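Local coordinates for extracellular solute-binding protein (Conexibacter woesei, PDB 4P98) that probably captures a small solute outside the cell membrane, as a lipoprotein of the BMP (PnrA-like) family, for uptake by an ABC transporter, at residues L91-S105 and L110-T122. Residues are numbered along the deposited sequence; the frame is centred on the assembly and turned at random. Where two conformers were deposited one is given.
Sequences LRVATEFPDVHFSAS and LAERLPPNVDGWT
Asn117 reaches from the turn before strand 118-122 into the loop that leaves helix 84-94. Asn117 CB lies 3.4 Å from Val100 O; CG stands between backbone N and carbonyl carbon (chi1 61°), which turns the amide into that loop. OD1 rests against the CB of Ala94, while ND2 donates twice. Its bond to Ala94 O is almost straight (168° at the hydrogen) and lies in the amide plane; that to Val100 O, 3.0 Å from Asn117 ND2, is more bent (142°), its acceptor tilted from the plane. Ala94 O also accepts from Phe97 N, on the opposite face of its carbonyl plane. ND2 also sits at the edge of the Phe102 ring, which is turned steeply against the amide.

Beyond Asn117 the strands run parallel, with four backbone bonds alternating from Phe102 N to Asn117 O through Trp121 N to Ala104 O. On the face bearing Phe102, Ala104 and Val118, Val118 CG2 presses on Ala94 CB at a tight 3.4 Å, and Leu91 CD2 meets Pro115 CD at 3.7 Å. On the face bearing Ser105 and Trp121, Ser105 CB lies over the five-membered ring of Trp121, 3.7 Å from its centroid, and a water joins Trp121 NE1 to Ser103 OG, which also bonds Tyr255. A leucine in place of Asn117 would probably leave the Ala94 and Val100 carbonyls without this donor and free the loop to shift. The chemistry thus implies a helix-to-strand connection, closed by its own turns, that one side-chain amide ties to the start of the next strand, within the parallel sheet of an alpha/beta lobe of the periplasmic-binding-protein type.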
loop_
_atom_site.group_PDB
_atom_site.type_symbol
_atom_site.label_atom_id
_atom_site.label_comp_id
_atom_site.label_asym_id
_atom_site.label_seq_id
_atom_site.Cartn_x
_atom_site.Cartn_y
_atom_site.Cartn_z
ATOM N N LEU A 91 20.053 -2.707 7.136
ATOM C CA LEU A 91 21.302 -2.842 6.385
ATOM C C LEU A 91 22.533 -2.875 7.295
ATOM O O LEU A 91 23.482 -3.585 7.013
ATOM C CB LEU A 91 21.452 -1.729 5.352
ATOM C CG LEU A 91 20.353 -1.663 4.291
ATOM C CD1 LEU A 91 20.531 -0.412 3.466
ATOM C CD2 LEU A 91 20.404 -2.884 3.400
ATOM N N ARG A 92 22.504 -2.112 8.385
ATOM C CA ARG A 92 23.630 -2.066 9.320
ATOM C C ARG A 92 23.807 -3.380 10.082
ATOM O O ARG A 92 24.922 -3.907 10.179
ATOM C CB ARG A 92 23.454 -0.910 10.311
ATOM C CG ARG A 92 23.418 0.476 9.677
ATOM C CD ARG A 92 23.412 1.529 10.766
ATOM N NE ARG A 92 24.699 1.492 11.437
ATOM C CZ ARG A 92 25.781 2.138 11.021
ATOM N NH1 ARG A 92 25.728 2.933 9.956
ATOM N NH2 ARG A 92 26.917 2.002 11.686
ATOM N N VAL A 93 22.705 -3.913 10.603
ATOM C CA VAL A 93 22.755 -5.135 11.394
ATOM C C VAL A 93 23.077 -6.333 10.502
ATOM O O VAL A 93 23.795 -7.232 10.924
ATOM C CB VAL A 93 21.463 -5.344 12.210
ATOM C CG1 VAL A 93 21.507 -6.644 13.000
ATOM C CG2 VAL A 93 21.275 -4.177 13.170
ATOM N N ALA A 94 22.582 -6.327 9.266
ATOM C CA ALA A 94 22.902 -7.391 8.314
ATOM C C ALA A 94 24.406 -7.677 8.222
ATOM O O ALA A 94 24.801 -8.838 8.138
ATOM C CB ALA A 94 22.337 -7.072 6.927
ATOM N N THR A 95 25.232 -6.630 8.268
ATOM C CA THR A 95 26.685 -6.790 8.194
ATOM C C THR A 95 27.247 -7.561 9.390
ATOM O O THR A 95 28.314 -8.142 9.280
ATOM C CB THR A 95 27.422 -5.437 8.100
ATOM O OG1 THR A 95 27.298 -4.731 9.347
ATOM C CG2 THR A 95 26.864 -4.580 6.952
ATOM N N GLU A 96 26.531 -7.562 10.518
ATOM C CA GLU A 96 26.957 -8.266 11.735
ATOM C C GLU A 96 26.636 -9.763 11.735
ATOM O O GLU A 96 27.235 -10.525 12.497
ATOM C CB GLU A 96 26.299 -7.643 12.978
ATOM C CG GLU A 96 26.535 -6.155 13.177
ATOM C CD GLU A 96 25.680 -5.563 14.299
ATOM O OE1 GLU A 96 25.156 -6.318 15.147
ATOM O OE2 GLU A 96 25.507 -4.329 14.335
ATOM N N PHE A 97 25.681 -10.177 10.907
ATOM C CA PHE A 97 25.164 -11.543 10.931
ATOM C C PHE A 97 25.087 -12.077 9.500
ATOM O O PHE A 97 23.998 -12.171 8.930
ATOM C CB PHE A 97 23.775 -11.580 11.565
ATOM C CG PHE A 97 23.745 -11.180 13.014
ATOM C CD1 PHE A 97 23.933 -12.124 14.018
ATOM C CD2 PHE A 97 23.494 -9.862 13.379
ATOM C CE1 PHE A 97 23.900 -11.749 15.357
ATOM C CE2 PHE A 97 23.461 -9.483 14.713
ATOM C CZ PHE A 97 23.653 -10.432 15.709
ATOM N N PRO A 98 26.242 -12.436 8.922
ATOM C CA PRO A 98 26.316 -12.859 7.515
ATOM C C PRO A 98 25.449 -14.067 7.164
ATOM O O PRO A 98 25.053 -14.203 6.015
ATOM C CB PRO A 98 27.797 -13.206 7.307
ATOM C CG PRO A 98 28.528 -12.683 8.495
ATOM C CD PRO A 98 27.547 -12.502 9.606
ATOM N N ASP A 99 25.179 -14.939 8.130
ATOM C CA ASP A 99 24.368 -16.138 7.889
ATOM C C ASP A 99 22.880 -15.957 8.212
ATOM O O ASP A 99 22.103 -16.888 8.041
ATOM C CB ASP A 99 24.932 -17.333 8.674
ATOM C CG ASP A 99 26.287 -17.782 8.161
ATOM O OD1 ASP A 99 26.584 -17.579 6.966
ATOM O OD2 ASP A 99 27.061 -18.349 8.955
ATOM N N VAL A 100 22.489 -14.777 8.688
ATOM C CA VAL A 100 21.077 -14.454 8.902
ATOM C C VAL A 100 20.591 -13.696 7.668
ATOM O O VAL A 100 21.363 -12.994 7.012
ATOM C CB VAL A 100 20.886 -13.641 10.195
ATOM C CG1 VAL A 100 19.420 -13.311 10.440
ATOM C CG2 VAL A 100 21.438 -14.434 11.383
ATOM N N HIS A 101 19.313 -13.854 7.350
ATOM C CA HIS A 101 18.731 -13.287 6.142
ATOM C C HIS A 101 17.835 -12.104 6.500
ATOM O O HIS A 101 17.087 -12.161 7.475
ATOM C CB HIS A 101 17.964 -14.383 5.397
ATOM C CG HIS A 101 18.760 -15.640 5.217
ATOM N ND1 HIS A 101 18.588 -16.754 6.011
ATOM C CD2 HIS A 101 19.787 -15.928 4.386
ATOM C CE1 HIS A 101 19.448 -17.691 5.643
ATOM N NE2 HIS A 101 20.187 -17.212 4.662
ATOM N N PHE A 102 17.937 -11.027 5.723
ATOM C CA PHE A 102 17.232 -9.781 6.012
ATOM C C PHE A 102 16.491 -9.242 4.798
ATOM O O PHE A 102 16.900 -9.481 3.659
ATOM C CB PHE A 102 18.224 -8.717 6.480
ATOM C CG PHE A 102 18.971 -9.086 7.738
ATOM C CD1 PHE A 102 20.107 -9.878 7.689
ATOM C CD2 PHE A 102 18.539 -8.618 8.972
ATOM C CE1 PHE A 102 20.788 -10.222 8.850
ATOM C CE2 PHE A 102 19.222 -8.947 10.137
ATOM C CZ PHE A 102 20.339 -9.746 10.076
ATOM N N SER A 103 15.419 -8.497 5.059
ATOM C CA SER A 103 14.678 -7.788 4.018
ATOM C C SER A 103 14.510 -6.331 4.397
ATOM O O SER A 103 14.262 -6.007 5.562
ATOM C CB SER A 103 13.315 -8.425 3.806
ATOM O OG SER A 103 12.463 -7.607 3.026
ATOM N N ALA A 104 14.631 -5.458 3.409
ATOM C CA ALA A 104 14.443 -4.027 3.614
ATOM C C ALA A 104 13.645 -3.455 2.457
ATOM O O ALA A 104 13.664 -4.008 1.350
ATOM C CB ALA A 104 15.792 -3.332 3.725
ATOM N N SER A 105 12.936 -2.357 2.712
ATOM C CA SER A 105 12.167 -1.689 1.676
ATOM C C SER A 105 12.670 -0.287 1.480
ATOM O O SER A 105 13.247 0.299 2.388
ATOM C CB SER A 105 10.675 -1.700 2.006
ATOM O OG SER A 105 10.342 -0.879 3.131
ATOM N N LEU A 110 17.920 1.497 -3.384
ATOM C CA LEU A 110 18.235 0.427 -2.428
ATOM C C LEU A 110 18.896 -0.792 -3.093
ATOM O O LEU A 110 19.736 -1.451 -2.478
ATOM C CB LEU A 110 16.970 0.010 -1.676
ATOM C CG LEU A 110 17.042 -1.184 -0.735
ATOM C CD1 LEU A 110 18.042 -0.936 0.383
ATOM C CD2 LEU A 110 15.662 -1.458 -0.152
ATOM N N ALA A 111 18.532 -1.081 -4.338
ATOM C CA ALA A 111 19.094 -2.232 -5.056
ATOM C C ALA A 111 20.630 -2.247 -5.043
ATOM O O ALA A 111 21.225 -3.312 -4.883
ATOM C CB ALA A 111 18.573 -2.302 -6.484
ATOM N N GLU A 112 21.211 -1.050 -5.203
ATOM C CA GLU A 112 22.661 -0.786 -5.186
ATOM C C GLU A 112 23.343 -1.175 -3.873
ATOM O O GLU A 112 24.475 -1.648 -3.862
ATOM C CB GLU A 112 22.914 0.727 -5.352
ATOM C CG GLU A 112 22.830 1.310 -6.754
ATOM C CD GLU A 112 22.425 2.776 -6.732
ATOM O OE1 GLU A 112 22.357 3.355 -5.625
ATOM O OE2 GLU A 112 22.172 3.353 -7.808
ATOM N N ARG A 113 22.631 -0.960 -2.777
ATOM C CA ARG A 113 23.204 -0.890 -1.430
ATOM C C ARG A 113 22.989 -2.161 -0.602
ATOM O O ARG A 113 23.216 -2.160 0.602
ATOM C CB ARG A 113 22.616 0.335 -0.717
ATOM C CG ARG A 113 22.736 1.616 -1.550
ATOM C CD ARG A 113 22.010 2.790 -0.923
ATOM N NE ARG A 113 22.406 2.881 0.474
ATOM C CZ ARG A 113 21.593 2.790 1.523
ATOM N NH1 ARG A 113 20.273 2.665 1.368
ATOM N NH2 ARG A 113 22.116 2.857 2.749
ATOM N N LEU A 114 22.570 -3.244 -1.247
ATOM C CA LEU A 114 22.260 -4.492 -0.548
ATOM C C LEU A 114 23.505 -5.315 -0.232
ATOM O O LEU A 114 24.220 -5.719 -1.149
ATOM C CB LEU A 114 21.318 -5.354 -1.401
ATOM C CG LEU A 114 19.940 -4.773 -1.702
ATOM C CD1 LEU A 114 19.153 -5.688 -2.635
ATOM C CD2 LEU A 114 19.156 -4.557 -0.417
ATOM N N PRO A 115 23.755 -5.593 1.063
ATOM C CA PRO A 115 24.738 -6.620 1.383
ATOM C C PRO A 115 24.312 -7.988 0.825
ATOM O O PRO A 115 23.144 -8.165 0.454
ATOM C CB PRO A 115 24.756 -6.632 2.924
ATOM C CG PRO A 115 24.180 -5.319 3.355
ATOM C CD PRO A 115 23.191 -4.961 2.272
ATOM N N PRO A 116 25.238 -8.957 0.765
ATOM C CA PRO A 116 24.939 -10.269 0.173
ATOM C C PRO A 116 23.805 -11.029 0.839
ATOM O O PRO A 116 23.274 -11.963 0.247
ATOM C CB PRO A 116 26.246 -11.055 0.353
ATOM C CG PRO A 116 27.302 -10.023 0.570
ATOM C CD PRO A 116 26.618 -8.896 1.286
ATOM N N ASN A 117 23.457 -10.658 2.069
ATOM C CA ASN A 117 22.410 -11.342 2.809
ATOM C C ASN A 117 21.127 -10.537 2.981
ATOM O O ASN A 117 20.318 -10.852 3.859
ATOM C CB ASN A 117 22.926 -11.818 4.182
ATOM C CG ASN A 117 23.395 -10.679 5.080
ATOM O OD1 ASN A 117 23.772 -9.602 4.607
ATOM N ND2 ASN A 117 23.418 -10.934 6.390
ATOM N N VAL A 118 20.918 -9.531 2.132
ATOM C CA VAL A 118 19.710 -8.728 2.203
ATOM C C VAL A 118 18.990 -8.724 0.856
ATOM O O VAL A 118 19.617 -8.523 -0.175
ATOM C CB VAL A 118 20.020 -7.264 2.609
ATOM C CG1 VAL A 118 18.731 -6.502 2.850
ATOM C CG2 VAL A 118 20.927 -7.217 3.843
ATOM N N ASP A 119 17.684 -8.976 0.883
ATOM C CA ASP A 119 16.797 -8.742 -0.261
ATOM C C ASP A 119 16.073 -7.406 -0.046
ATOM O O ASP A 119 15.708 -7.045 1.085
ATOM C CB ASP A 119 15.744 -9.862 -0.380
ATOM C CG ASP A 119 16.289 -11.183 -0.930
ATOM O OD1 ASP A 119 17.485 -11.287 -1.303
ATOM O OD2 ASP A 119 15.469 -12.140 -1.006
ATOM N N GLY A 120 15.853 -6.670 -1.131
ATOM C CA GLY A 120 15.161 -5.394 -1.078
ATOM C C GLY A 120 13.921 -5.335 -1.949
ATOM O O GLY A 120 13.763 -6.131 -2.889
ATOM N N TRP A 121 13.029 -4.397 -1.641
ATOM C CA TRP A 121 11.880 -4.154 -2.503
ATOM C C TRP A 121 11.426 -2.708 -2.484
ATOM O O TRP A 121 11.780 -1.919 -1.585
ATOM C CB TRP A 121 10.720 -5.112 -2.186
ATOM C CG TRP A 121 10.098 -4.922 -0.823
ATOM C CD1 TRP A 121 10.515 -5.483 0.359
ATOM C CD2 TRP A 121 8.946 -4.127 -0.507
ATOM N NE1 TRP A 121 9.689 -5.079 1.386
ATOM C CE2 TRP A 121 8.731 -4.235 0.879
ATOM C CE3 TRP A 121 8.086 -3.318 -1.265
ATOM C CZ2 TRP A 121 7.681 -3.567 1.532
ATOM C CZ3 TRP A 121 7.034 -2.661 -0.610
ATOM C CH2 TRP A 121 6.844 -2.795 0.772
ATOM N N THR A 122 10.638 -2.378 -3.498
ATOM C CA THR A 122 10.116 -1.043 -3.675
ATOM C C THR A 122 8.744 -1.102 -4.371
ATOM O O THR A 122 8.324 -2.153 -4.878
ATOM C CB THR A 122 11.094 -0.170 -4.482
ATOM O OG1 THR A 122 10.673 1.198 -4.441
ATOM C CG2 THR A 122 11.167 -0.614 -5.914
HETATM O O HOH W 1 10.790 -5.648 3.947
#